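Long-range contacts in malonate decarboxylase subunit alpha (Acinetobacter baumannii ATCC 17978, PDB 6MPR), which probably serves as the acyl-carrier-protein transferase component of malonate decarboxylase, exchanging acetyl for malonyl on the carrier protein before decarboxylation: residues A[377-382]-A[464-469]; A[368-373]-A[447-452]; A[176-181]-A[211-216]; A[193-198]-A[218-223]; A[479-484]-A[523-528]. All coordinates share one frame; numbering follows the deposited sequence. Where two conformers were deposited one is given.

Two pairs of touching contacts and one separate contact show how distant pieces of a large chain are joined. Interactions 1 and 2 have centres about 6 Å apart and share the small sheet of strands 370-371 and 377-378, with Lys382 N meeting Asp450 OD2 at 2.9 Å. Interactions 3 and 4, with centres about 13 Å apart, meet where Ile214 CG2 lies 3.7 Å from Val219 CG2. These four all reach the second subunit. Interaction 5, at the edge of the mixed sheet, has its nearest atoms about 5 Å from those of interaction 1 and about 40 Å from those of interaction 4.

Interaction 1: residues A[377-382]-A[464-469]; sequences SSTVTK and PIMIYG
Val380 and Pro464 meet at about a right angle, the isopropyl group of the valine set across one corner of the proline ring. CG2 of Val380 lies 3.9 Å from CG of Pro464, and its sister branch CG1 comes almost as near to the same ring atom. Two residues earlier, Ser378 extends its hydroxyl toward the backbone of this proline. Its OG stands anti to the backbone N (chi1 177°) and donates to Pro464 O at 2.8 Å, nearly in line with the C=O bond. The same OG accepts the N-H of Val380, closing an ST turn, so one hydroxyl both bridges the segments and shapes its own. Thr379 presents CG2 to the tip of Met466, whose chain bends at chi3; the methyl carbons Thr379 CG2 and Met466 CE are 4.1 Å apart.

At Ser377 the backbone takes over. Its N-H binds Ile467 O at 2.9 Å, while Ser377 O receives a weak bond from Met466 N and one of 3.2 Å from Ile467 N, straight at the hydrogen (167°) though the donor is tilted from the carbonyl plane. Two residues thus face one, the classic beta bulge. From the second subunit, Arg402 binds the carbonyls of Ile465 and Met466, so this contact also borders the dimer interface.

The polar groups of this buried seam are matched largely backbone to backbone, and the Ser378 hydroxyl, gripped as donor and as acceptor, has its rotation fixed on both counts.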
# COMPACT_ATOMS: atom_id res chain seq x y z
N SER A 377 -21.31 -1.55 -6.70
CA SER A 377 -21.45 -0.10 -6.67
C SER A 377 -20.54 0.53 -7.72
O SER A 377 -19.39 0.14 -7.87
CB SER A 377 -21.12 0.46 -5.28
OG SER A 377 -22.01 -0.05 -4.29
N SER A 378 -21.07 1.51 -8.45
CA SER A 378 -20.25 2.22 -9.42
C SER A 378 -20.80 3.62 -9.64
O SER A 378 -21.99 3.88 -9.42
CB SER A 378 -20.18 1.45 -10.75
OG SER A 378 -19.43 2.18 -11.70
N THR A 379 -19.92 4.52 -10.05
CA THR A 379 -20.33 5.85 -10.50
C THR A 379 -20.23 6.00 -12.02
O THR A 379 -20.58 7.06 -12.54
CB THR A 379 -19.51 6.95 -9.82
OG1 THR A 379 -18.12 6.74 -10.09
CG2 THR A 379 -19.76 6.95 -8.30
N VAL A 380 -19.78 4.97 -12.73
CA VAL A 380 -19.79 5.01 -14.20
C VAL A 380 -21.23 4.92 -14.68
O VAL A 380 -22.01 4.08 -14.22
CB VAL A 380 -18.92 3.88 -14.77
CG1 VAL A 380 -19.15 3.72 -16.28
CG2 VAL A 380 -17.44 4.14 -14.48
N THR A 381 -21.61 5.83 -15.58
CA THR A 381 -22.91 5.76 -16.24
C THR A 381 -22.71 5.80 -17.75
O THR A 381 -21.61 6.04 -18.25
CB THR A 381 -23.86 6.89 -15.79
OG1 THR A 381 -23.24 8.16 -16.01
CG2 THR A 381 -24.23 6.75 -14.32
N LYS A 382 -23.81 5.57 -18.47
CA LYS A 382 -23.74 5.43 -19.92
C LYS A 382 -23.07 6.64 -20.56
O LYS A 382 -23.42 7.79 -20.28
CB LYS A 382 -25.16 5.25 -20.47
CG LYS A 382 -25.21 4.89 -21.96
CD LYS A 382 -26.66 4.76 -22.44
CE LYS A 382 -26.74 4.03 -23.78
NZ LYS A 382 -25.87 4.65 -24.81
N PRO A 464 -16.64 -1.56 -14.95
CA PRO A 464 -15.91 -0.72 -13.98
C PRO A 464 -16.70 -0.53 -12.70
O PRO A 464 -17.64 0.27 -12.62
CB PRO A 464 -15.68 0.60 -14.74
CG PRO A 464 -16.65 0.60 -15.84
CD PRO A 464 -16.93 -0.84 -16.20
N ILE A 465 -16.32 -1.30 -11.68
CA ILE A 465 -17.00 -1.37 -10.39
C ILE A 465 -16.13 -0.65 -9.36
O ILE A 465 -14.97 -1.02 -9.17
CB ILE A 465 -17.23 -2.82 -9.95
CG1 ILE A 465 -18.07 -3.58 -10.98
CG2 ILE A 465 -17.84 -2.88 -8.56
CD1 ILE A 465 -19.29 -2.84 -11.40
N MET A 466 -16.70 0.35 -8.69
CA MET A 466 -15.96 1.06 -7.66
C MET A 466 -15.79 0.19 -6.41
O MET A 466 -14.67 0.02 -5.91
CB MET A 466 -16.70 2.36 -7.33
CG MET A 466 -15.95 3.27 -6.40
SD MET A 466 -16.77 4.87 -6.24
CE MET A 466 -18.28 4.37 -5.41
N ILE A 467 -16.88 -0.40 -5.92
CA ILE A 467 -16.85 -1.21 -4.71
C ILE A 467 -17.71 -2.44 -4.97
O ILE A 467 -18.89 -2.31 -5.31
CB ILE A 467 -17.38 -0.44 -3.49
CG1 ILE A 467 -16.42 0.69 -3.10
CG2 ILE A 467 -17.52 -1.35 -2.28
CD1 ILE A 467 -16.99 1.57 -2.02
N TYR A 468 -17.12 -3.63 -4.81
CA TYR A 468 -17.85 -4.87 -5.02
C TYR A 468 -18.78 -5.16 -3.85
O TYR A 468 -18.48 -4.87 -2.69
CB TYR A 468 -16.90 -6.05 -5.26
CG TYR A 468 -16.36 -6.04 -6.68
CD1 TYR A 468 -15.23 -5.30 -7.00
CD2 TYR A 468 -17.00 -6.73 -7.69
CE1 TYR A 468 -14.74 -5.26 -8.30
CE2 TYR A 468 -16.51 -6.71 -8.99
CZ TYR A 468 -15.37 -5.96 -9.28
OH TYR A 468 -14.86 -5.90 -10.55
N GLY A 469 -19.92 -5.76 -4.18
CA GLY A 469 -20.94 -6.00 -3.17
C GLY A 469 -20.43 -6.83 -2.01
O GLY A 469 -20.82 -6.60 -0.86

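Interaction 2: residues A[368-373]-A[447-452]; sequences TLQVDG and DRLDAI
Gln370 reaches across to Leu449 and Asp450, and its contacts change from apolar to polar along the chain. CB, the first atom out, packs on CD2 of Leu449 at 3.6 Å. CG stands beside the backbone N, anti to the carbonyl carbon (chi1 -73°), and from there the chain runs extended to bring the amide to the start of helix 450-458. Its oxygen OE1 accepts the N-H of Asp450 at 2.8 Å, in the carbonyl plane and on a lone pair. OE1 also takes a proton from a water that in turn accepts the N-H of Ala451, so two successive backbone amides are served by one oxygen. The nitrogen NE2 donates to Asp450 OD1 at 3.1 Å, keeping that oxygen near its own amide plane but meeting the carboxylate from above, with the two planes 84° apart. The other carboxylate oxygen, OD2, is held by Lys382 N.

Asp372 makes a looser second point of contact. Its CB touches CG of Leu449 at 4.1 Å, and OD2 reaches Leu449 N through another water; OD1 belongs to the backbone amides of Met374 and His376. A third water joins Gly373 N to Asp447 O. Arg448 forms a salt bridge with Asp453 and reaches Thr419 OG1 of the second subunit through NH1.

The Gln370 amide thus bonds to both the backbone N-H and the carboxylate of Asp450, joining the small antiparallel sheet of strands 370-371 and 377-378 to the N-terminal region of helix 450-458.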
# COMPACT_ATOMS: atom_id res chain seq x y z
N THR A 368 -22.00 6.64 -3.80
CA THR A 368 -21.87 6.12 -5.15
C THR A 368 -23.11 6.54 -5.92
O THR A 368 -24.10 6.99 -5.34
CB THR A 368 -21.74 4.61 -5.12
OG1 THR A 368 -21.62 4.12 -6.45
CG2 THR A 368 -22.97 4.00 -4.51
N LEU A 369 -23.05 6.42 -7.26
CA LEU A 369 -24.25 6.79 -8.00
C LEU A 369 -25.19 5.62 -8.20
O LEU A 369 -26.41 5.82 -8.22
CB LEU A 369 -23.90 7.40 -9.37
CG LEU A 369 -23.18 8.74 -9.34
CD1 LEU A 369 -22.98 9.25 -10.76
CD2 LEU A 369 -23.95 9.75 -8.49
N GLN A 370 -24.66 4.41 -8.39
CA GLN A 370 -25.48 3.24 -8.67
C GLN A 370 -25.06 2.06 -7.80
O GLN A 370 -23.88 1.87 -7.52
CB GLN A 370 -25.39 2.83 -10.14
CG GLN A 370 -26.13 3.75 -11.09
CD GLN A 370 -26.30 3.13 -12.47
OE1 GLN A 370 -25.52 2.25 -12.85
NE2 GLN A 370 -27.33 3.55 -13.20
N VAL A 371 -26.06 1.29 -7.37
CA VAL A 371 -25.88 0.09 -6.54
C VAL A 371 -26.87 -0.93 -7.07
O VAL A 371 -28.05 -0.61 -7.25
CB VAL A 371 -26.14 0.38 -5.05
CG1 VAL A 371 -25.98 -0.88 -4.19
CG2 VAL A 371 -25.21 1.48 -4.55
N ASP A 372 -26.40 -2.15 -7.35
CA ASP A 372 -27.33 -3.17 -7.83
C ASP A 372 -27.76 -4.09 -6.68
O ASP A 372 -27.43 -3.87 -5.51
CB ASP A 372 -26.74 -3.92 -9.03
CG ASP A 372 -25.68 -4.95 -8.67
OD1 ASP A 372 -25.38 -5.17 -7.48
OD2 ASP A 372 -25.14 -5.57 -9.62
N GLY A 373 -28.55 -5.11 -7.02
CA GLY A 373 -29.19 -5.96 -6.01
C GLY A 373 -28.23 -6.80 -5.19
O GLY A 373 -28.62 -7.33 -4.14
N ASP A 447 -31.55 -2.50 -11.13
CA ASP A 447 -31.40 -3.93 -11.42
C ASP A 447 -30.09 -4.22 -12.14
O ASP A 447 -29.50 -5.29 -11.93
CB ASP A 447 -32.57 -4.41 -12.27
CG ASP A 447 -33.89 -4.43 -11.51
OD1 ASP A 447 -33.87 -4.66 -10.28
OD2 ASP A 447 -34.95 -4.24 -12.15
N ARG A 448 -29.61 -3.30 -12.97
CA ARG A 448 -28.41 -3.52 -13.77
C ARG A 448 -27.57 -2.25 -13.77
O ARG A 448 -28.06 -1.18 -14.15
CB ARG A 448 -28.78 -3.92 -15.20
CG ARG A 448 -27.63 -4.07 -16.18
CD ARG A 448 -28.16 -4.17 -17.60
NE ARG A 448 -27.10 -4.35 -18.60
CZ ARG A 448 -26.60 -5.54 -18.93
NH1 ARG A 448 -27.07 -6.64 -18.35
NH2 ARG A 448 -25.63 -5.63 -19.84
N LEU A 449 -26.31 -2.37 -13.36
CA LEU A 449 -25.40 -1.23 -13.41
C LEU A 449 -25.15 -0.79 -14.85
O LEU A 449 -24.91 -1.62 -15.74
CB LEU A 449 -24.07 -1.59 -12.75
CG LEU A 449 -24.02 -1.85 -11.25
CD1 LEU A 449 -22.59 -2.15 -10.83
CD2 LEU A 449 -24.56 -0.67 -10.44
N ASP A 450 -25.19 0.53 -15.08
CA ASP A 450 -24.76 1.08 -16.36
C ASP A 450 -23.37 0.60 -16.73
O ASP A 450 -23.03 0.53 -17.92
CB ASP A 450 -24.69 2.62 -16.32
CG ASP A 450 -26.04 3.30 -16.45
OD1 ASP A 450 -27.09 2.70 -16.15
OD2 ASP A 450 -26.02 4.49 -16.85
N ALA A 451 -22.53 0.33 -15.72
CA ALA A 451 -21.13 0.02 -15.94
C ALA A 451 -20.94 -1.18 -16.86
O ALA A 451 -19.96 -1.24 -17.60
CB ALA A 451 -20.44 -0.24 -14.60
N ILE A 452 -21.87 -2.14 -16.82
CA ILE A 452 -21.72 -3.34 -17.65
C ILE A 452 -21.74 -2.97 -19.12
O ILE A 452 -20.86 -3.39 -19.89
CB ILE A 452 -22.81 -4.37 -17.33
CG1 ILE A 452 -22.77 -4.77 -15.85
CG2 ILE A 452 -22.64 -5.56 -18.25
CD1 ILE A 452 -24.03 -5.46 -15.40
O HOH W 1 -22.82 1.78 -13.14
O HOH W 2 -25.61 -4.95 -12.31
O HOH W 3 -29.57 -6.35 -9.49

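Interaction 3: residues A[176-181]-A[211-216]; sequences PSTEDS and RVDIPA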
# COMPACT_ATOMS: atom_id res chain seq x y z
N PRO A 176 2.35 21.58 1.74
CA PRO A 176 1.02 20.98 1.94
C PRO A 176 0.51 20.22 0.74
O PRO A 176 -0.30 19.30 0.90
CB PRO A 176 0.12 22.20 2.25
CG PRO A 176 1.09 23.24 2.79
CD PRO A 176 2.38 23.02 2.04
N SER A 177 0.97 20.55 -0.47
CA SER A 177 0.48 19.88 -1.67
C SER A 177 1.47 18.84 -2.20
O SER A 177 1.54 18.62 -3.42
CB SER A 177 0.14 20.91 -2.74
OG SER A 177 -0.96 21.67 -2.30
N THR A 178 2.24 18.22 -1.31
CA THR A 178 3.13 17.13 -1.69
C THR A 178 2.37 16.03 -2.44
O THR A 178 2.78 15.60 -3.52
CB THR A 178 3.82 16.58 -0.44
OG1 THR A 178 4.71 17.59 0.09
CG2 THR A 178 4.62 15.34 -0.78
N GLU A 179 1.22 15.60 -1.90
CA GLU A 179 0.33 14.66 -2.59
C GLU A 179 1.05 13.45 -3.16
O GLU A 179 1.72 12.72 -2.42
CB GLU A 179 -0.45 15.39 -3.71
CG GLU A 179 -1.55 16.35 -3.17
CD GLU A 179 -2.41 16.97 -4.28
OE1 GLU A 179 -3.18 16.23 -4.94
OE2 GLU A 179 -2.32 18.20 -4.48
N ASP A 180 0.90 13.21 -4.49
CA ASP A 180 1.46 12.04 -5.15
C ASP A 180 2.93 12.20 -5.52
O ASP A 180 3.56 11.20 -5.89
CB ASP A 180 0.75 11.70 -6.48
CG ASP A 180 -0.77 11.88 -6.45
OD1 ASP A 180 -1.29 12.83 -5.82
OD2 ASP A 180 -1.46 11.10 -7.14
N SER A 181 3.49 13.41 -5.45
CA SER A 181 4.75 13.65 -6.14
C SER A 181 5.88 12.70 -5.75
O SER A 181 6.57 12.19 -6.66
CB SER A 181 5.15 15.13 -5.95
OG SER A 181 4.18 15.95 -6.56
N ARG A 211 11.55 23.47 3.38
CA ARG A 211 12.19 22.17 3.56
C ARG A 211 12.40 21.58 2.17
O ARG A 211 11.84 22.07 1.18
CB ARG A 211 11.35 21.25 4.43
CG ARG A 211 9.99 20.94 3.82
CD ARG A 211 9.16 20.01 4.71
NE ARG A 211 7.94 19.58 4.05
CZ ARG A 211 6.71 19.94 4.41
NH1 ARG A 211 6.53 20.74 5.46
NH2 ARG A 211 5.67 19.49 3.72
N VAL A 212 13.17 20.50 2.12
CA VAL A 212 13.35 19.73 0.89
C VAL A 212 12.39 18.54 0.95
O VAL A 212 12.53 17.66 1.81
CB VAL A 212 14.80 19.25 0.71
CG1 VAL A 212 14.92 18.43 -0.56
CG2 VAL A 212 15.77 20.44 0.66
N ASP A 213 11.43 18.51 0.04
CA ASP A 213 10.52 17.38 -0.10
C ASP A 213 10.96 16.40 -1.18
O ASP A 213 10.70 15.20 -1.05
CB ASP A 213 9.12 17.87 -0.42
CG ASP A 213 8.45 18.55 0.75
OD1 ASP A 213 8.27 17.88 1.78
OD2 ASP A 213 8.11 19.75 0.66
N ILE A 214 11.60 16.90 -2.24
CA ILE A 214 12.14 16.07 -3.30
C ILE A 214 13.60 16.47 -3.43
O ILE A 214 13.90 17.62 -3.78
CB ILE A 214 11.43 16.29 -4.65
CG1 ILE A 214 9.91 16.07 -4.54
CG2 ILE A 214 12.04 15.39 -5.73
CD1 ILE A 214 9.51 14.65 -4.24
N PRO A 215 14.56 15.57 -3.17
CA PRO A 215 15.98 15.93 -3.29
C PRO A 215 16.40 16.23 -4.72
O PRO A 215 15.88 15.66 -5.69
CB PRO A 215 16.72 14.70 -2.77
CG PRO A 215 15.67 13.80 -2.15
CD PRO A 215 14.36 14.16 -2.79
N ALA A 216 17.40 17.12 -4.82
CA ALA A 216 17.95 17.53 -6.11
C ALA A 216 18.36 16.34 -6.98
O ALA A 216 18.24 16.38 -8.20
CB ALA A 216 19.15 18.45 -5.86
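Thr178 and Asp213 face each other through similar first torsions: OG1 of the threonine (chi1 -67°) and CG of the aspartate (chi1 -71°) each stand anti to their own carbonyl carbon. The hydroxyl comes within 3.9 Å of Asp213 CG, a van der Waals approach; OG1 is hydrogen-bonded to Gly175 O and to Thr174 OG1 just before it. Near the plane of the Arg211 guanidinium, the same OG1 lies at the group's edge, 4.2 Å from NH2.

The guanidinium is held from within its segment by Asp213 and from outside by Asp343. Arg211 NE donates to Asp213 OD1 at 2.9 Å in an almost straight salt bridge (177°), reaching the oxygen on its syn side. Arg211 NH1 pairs with Asp343, and Asp213 OD1 also meets Arg347, so the buried Arg211 and Asp213 belong to a wider charge network.

Farther along, Ile214 CD1 comes to 4.4 Å from Ser181 C, and the isoleucine packs on Pro182 and Ile185. Asp213 and Ile214 both face Ile172 in a classic beta bulge. Across from them, residues Thr178 to Ser181 form a type II' beta turn, closed by Ser181 N on Thr178 O, which leads into helix 181-189.

Interaction 4: residues A[193-198]-A[218-223]; sequences GIVIVQ and WVDYVV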
# COMPACT_ATOMS: atom_id res chain seq x y z
N GLY A 193 14.85 7.70 -15.95
CA GLY A 193 13.80 8.54 -16.48
C GLY A 193 14.19 10.00 -16.36
O GLY A 193 15.22 10.35 -15.79
N ILE A 194 13.36 10.88 -16.92
CA ILE A 194 13.63 12.32 -16.89
C ILE A 194 12.53 13.02 -16.10
O ILE A 194 11.34 12.87 -16.41
CB ILE A 194 13.78 12.88 -18.31
CG1 ILE A 194 14.96 12.19 -19.00
CG2 ILE A 194 13.95 14.40 -18.26
CD1 ILE A 194 15.25 12.67 -20.38
N VAL A 195 12.92 13.77 -15.07
CA VAL A 195 12.00 14.38 -14.12
C VAL A 195 12.09 15.89 -14.31
O VAL A 195 13.16 16.48 -14.16
CB VAL A 195 12.33 13.97 -12.67
CG1 VAL A 195 11.45 14.70 -11.63
CG2 VAL A 195 12.18 12.43 -12.49
N ILE A 196 10.96 16.51 -14.66
CA ILE A 196 10.87 17.95 -14.83
C ILE A 196 9.82 18.46 -13.86
O ILE A 196 8.69 17.98 -13.86
CB ILE A 196 10.48 18.34 -16.27
CG1 ILE A 196 11.49 17.76 -17.26
CG2 ILE A 196 10.37 19.86 -16.40
CD1 ILE A 196 10.95 17.63 -18.64
N VAL A 197 10.19 19.45 -13.04
CA VAL A 197 9.29 20.00 -12.02
C VAL A 197 9.06 21.48 -12.32
O VAL A 197 10.01 22.28 -12.30
CB VAL A 197 9.85 19.80 -10.60
CG1 VAL A 197 8.81 20.21 -9.55
CG2 VAL A 197 10.27 18.34 -10.39
N GLN A 198 7.81 21.86 -12.55
CA GLN A 198 7.48 23.28 -12.56
C GLN A 198 7.34 23.78 -11.12
O GLN A 198 6.80 23.08 -10.25
CB GLN A 198 6.20 23.54 -13.35
CG GLN A 198 4.93 22.93 -12.73
CD GLN A 198 3.68 23.58 -13.27
OE1 GLN A 198 3.18 23.21 -14.33
NE2 GLN A 198 3.16 24.56 -12.53
N TRP A 218 16.96 13.62 -7.45
CA TRP A 218 15.83 13.00 -8.14
C TRP A 218 15.34 13.82 -9.33
O TRP A 218 14.52 13.31 -10.10
CB TRP A 218 14.64 12.80 -7.18
CG TRP A 218 14.92 11.94 -6.00
CD1 TRP A 218 16.15 11.54 -5.52
CD2 TRP A 218 13.94 11.35 -5.13
NE1 TRP A 218 15.99 10.76 -4.40
CE2 TRP A 218 14.65 10.63 -4.14
CE3 TRP A 218 12.55 11.38 -5.08
CZ2 TRP A 218 14.00 9.94 -3.12
CZ3 TRP A 218 11.91 10.68 -4.07
CH2 TRP A 218 12.63 9.97 -3.11
N VAL A 219 15.80 15.05 -9.49
CA VAL A 219 15.22 16.01 -10.42
C VAL A 219 16.23 16.30 -11.53
O VAL A 219 17.40 16.56 -11.25
CB VAL A 219 14.83 17.31 -9.68
CG1 VAL A 219 14.32 18.37 -10.66
CG2 VAL A 219 13.78 17.01 -8.59
N ASP A 220 15.77 16.28 -12.78
CA ASP A 220 16.69 16.68 -13.85
C ASP A 220 16.56 18.16 -14.22
O ASP A 220 17.58 18.82 -14.46
CB ASP A 220 16.48 15.79 -15.07
CG ASP A 220 16.74 14.35 -14.74
OD1 ASP A 220 17.91 14.01 -14.44
OD2 ASP A 220 15.76 13.57 -14.71
N TYR A 221 15.34 18.70 -14.23
CA TYR A 221 15.16 20.10 -14.58
C TYR A 221 14.02 20.71 -13.78
O TYR A 221 13.06 20.02 -13.40
CB TYR A 221 14.83 20.30 -16.06
CG TYR A 221 15.93 19.87 -16.99
CD1 TYR A 221 17.00 20.72 -17.28
CD2 TYR A 221 15.90 18.63 -17.58
CE1 TYR A 221 18.03 20.32 -18.15
CE2 TYR A 221 16.89 18.22 -18.44
CZ TYR A 221 17.95 19.06 -18.72
OH TYR A 221 18.92 18.61 -19.60
N VAL A 222 14.13 22.02 -13.54
CA VAL A 222 13.03 22.80 -12.98
C VAL A 222 12.72 23.94 -13.95
O VAL A 222 13.56 24.35 -14.75
CB VAL A 222 13.33 23.35 -11.57
CG1 VAL A 222 13.65 22.21 -10.60
CG2 VAL A 222 14.46 24.38 -11.61
N VAL A 223 11.48 24.43 -13.89
CA VAL A 223 11.06 25.58 -14.68
C VAL A 223 10.09 26.39 -13.83
O VAL A 223 9.23 25.82 -13.17
CB VAL A 223 10.41 25.14 -16.02
CG1 VAL A 223 9.11 24.34 -15.78
CG2 VAL A 223 10.12 26.36 -16.89
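Asp220 turns one oxygen of its flat carboxylate to the start of strand 194-199: OD2 accepts the N-H of Val195 at 2.9 Å through its anti lone pair, the one turned away from OD1. CG stands anti to the carbonyl carbon (chi1 -60°), and OD2 lies 3.3 Å from Ile194 CA. The other oxygen, OD1, forms salt bridges with Lys27 and with Arg342 of the second subunit. Two rings lie elsewhere on these segments. The indole of Trp218 meets Phe190 edge-to-face, while the phenol of Tyr221 packs among Leu31, Ala34 and Leu55 and bonds through OH to Asn35.

The backbones pair in parallel. Val195 O accepts two amides, Asp220 N in its carbonyl plane and Tyr221 N nearly head-on. Val197 then alternates, its N donating to Tyr221 O at 2.9 Å and its O receiving Val223 N at 3.1 Å. On one face of the sheet Ile196, Tyr221 and Val223 pack on helices 22-34 and 48-55, with Gln198 on the same face bonded through OE1 to Leu75 N; Val197 and Val222 point to the other. There the side chains of Val197 and Val219 cross at about a right angle, CG2 of Val197 being 4.1 Å from CG1 of Val219. CB of Val195 rests 3.4 Å from Trp218 O.

The aspartate side chain thus extends the pairing, binding Val195 N through OD2, and its buried negative charge is probably stabilised by the cations that meet OD1, one of them from the second subunit.

Interaction 5: residues A[479-484]-A[523-528]; sequences EGIAYL and LVVFPE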
# COMPACT_ATOMS: atom_id res chain seq x y z
N GLU A 479 -33.51 5.44 4.59
CA GLU A 479 -34.45 4.48 5.15
C GLU A 479 -33.90 3.71 6.35
O GLU A 479 -34.68 3.25 7.18
CB GLU A 479 -34.88 3.48 4.07
CG GLU A 479 -35.67 4.12 2.96
CD GLU A 479 -37.11 4.35 3.36
OE1 GLU A 479 -37.91 3.39 3.24
OE2 GLU A 479 -37.43 5.47 3.83
N GLY A 480 -32.59 3.54 6.46
CA GLY A 480 -32.03 2.78 7.56
C GLY A 480 -30.73 2.11 7.14
O GLY A 480 -30.14 2.46 6.12
N ILE A 481 -30.28 1.16 7.95
CA ILE A 481 -29.02 0.45 7.73
C ILE A 481 -29.33 -1.02 7.49
O ILE A 481 -30.07 -1.64 8.26
CB ILE A 481 -28.05 0.60 8.91
CG1 ILE A 481 -27.77 2.07 9.23
CG2 ILE A 481 -26.73 -0.13 8.62
CD1 ILE A 481 -27.03 2.25 10.54
N ALA A 482 -28.73 -1.59 6.45
CA ALA A 482 -28.69 -3.03 6.27
C ALA A 482 -27.31 -3.51 6.70
O ALA A 482 -26.29 -3.05 6.16
CB ALA A 482 -28.98 -3.42 4.81
N TYR A 483 -27.26 -4.39 7.71
CA TYR A 483 -25.98 -4.91 8.20
C TYR A 483 -25.56 -6.11 7.36
O TYR A 483 -25.60 -7.27 7.79
CB TYR A 483 -26.08 -5.28 9.68
CG TYR A 483 -26.26 -4.10 10.61
CD1 TYR A 483 -25.22 -3.21 10.85
CD2 TYR A 483 -27.48 -3.88 11.25
CE1 TYR A 483 -25.38 -2.12 11.70
CE2 TYR A 483 -27.65 -2.80 12.10
CZ TYR A 483 -26.60 -1.92 12.32
OH TYR A 483 -26.78 -0.85 13.17
N LEU A 484 -25.11 -5.80 6.13
CA LEU A 484 -24.83 -6.82 5.13
C LEU A 484 -23.75 -7.80 5.58
O LEU A 484 -23.75 -8.96 5.14
CB LEU A 484 -24.43 -6.16 3.81
CG LEU A 484 -25.43 -5.26 3.09
CD1 LEU A 484 -24.81 -4.74 1.78
CD2 LEU A 484 -26.78 -5.96 2.83
N LEU A 523 -30.96 -7.33 11.68
CA LEU A 523 -30.22 -7.27 10.42
C LEU A 523 -30.49 -5.98 9.64
O LEU A 523 -29.67 -5.58 8.81
CB LEU A 523 -30.58 -8.48 9.56
CG LEU A 523 -30.16 -9.84 10.10
CD1 LEU A 523 -30.78 -10.93 9.24
CD2 LEU A 523 -28.65 -9.94 10.06
N VAL A 524 -31.64 -5.35 9.88
CA VAL A 524 -31.98 -4.05 9.34
C VAL A 524 -32.42 -3.18 10.51
O VAL A 524 -33.14 -3.66 11.39
CB VAL A 524 -33.10 -4.15 8.28
CG1 VAL A 524 -33.63 -2.78 7.91
CG2 VAL A 524 -32.59 -4.90 7.05
N VAL A 525 -32.01 -1.92 10.52
CA VAL A 525 -32.50 -0.94 11.48
C VAL A 525 -33.06 0.26 10.73
O VAL A 525 -32.40 0.83 9.86
CB VAL A 525 -31.41 -0.50 12.49
CG1 VAL A 525 -31.07 -1.63 13.43
CG2 VAL A 525 -30.17 0.00 11.77
N PHE A 526 -34.30 0.62 11.07
CA PHE A 526 -34.91 1.89 10.72
C PHE A 526 -34.53 2.92 11.77
O PHE A 526 -34.05 2.57 12.85
CB PHE A 526 -36.43 1.73 10.66
CG PHE A 526 -36.93 0.94 9.46
CD1 PHE A 526 -36.06 0.48 8.48
CD2 PHE A 526 -38.30 0.71 9.29
CE1 PHE A 526 -36.53 -0.23 7.38
CE2 PHE A 526 -38.78 0.00 8.19
CZ PHE A 526 -37.89 -0.46 7.23
N PRO A 527 -34.72 4.22 11.49
CA PRO A 527 -34.38 5.23 12.51
C PRO A 527 -34.98 4.93 13.88
O PRO A 527 -34.30 5.09 14.90
CB PRO A 527 -34.94 6.52 11.91
CG PRO A 527 -34.85 6.30 10.44
CD PRO A 527 -35.13 4.85 10.22
N GLU A 528 -36.23 4.45 13.93
CA GLU A 528 -36.86 4.18 15.23
C GLU A 528 -36.12 3.10 16.01
O GLU A 528 -36.07 3.17 17.25
CB GLU A 528 -38.33 3.78 15.03
CG GLU A 528 -38.58 2.91 13.82
CD GLU A 528 -39.22 3.67 12.67
OE1 GLU A 528 -40.44 3.49 12.46
OE2 GLU A 528 -38.51 4.45 11.98
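The antiparallel margin of the mixed sheet is formed here, where strand 480-482 pairs with the short strand 524-525, outermost in this chain, and Ile481 lies opposite Val525. This is a hydrogen-bonded pair: Ile481 N binds Val525 O at 2.9 Å, and Val525 N returns the bond to Ile481 O. A third bond, Tyr483 N to Leu523 O, is nearly straight (170° at the hydrogen). Ala482 and Val524 make the non-hydrogen-bonded pair between.

The side chains of Ile481 and Val525 lie alongside each other on the same face, with CB of the isoleucine 3.6 Å from CG2 of the valine. That branch of Val525 sits between the backbone N and the carbonyl carbon, while CG1, anti to the latter (chi1 -70°), comes to the edge of the Tyr483 ring in its plane, 3.9 Å from CE2. One face of this ring is covered by Ile481 CG2, offset toward the rim. Its OH turns to Gly256 O, and Lys260 makes a cation-pi contact with the ring.

At the other end Gly480 lets the strands close up, its CA only 3.0 Å from Val525 O; its phi of 150° is one that suits glycine. Beside it, Glu479 O lies 3.4 Å from Phe526 CD1.

With strand 474-477 on its far side, strand 480-482 forms the middle of an antiparallel three-stranded margin on an otherwise parallel sheet, and the chain leaves the strand through an inverse gamma turn centred on Tyr483.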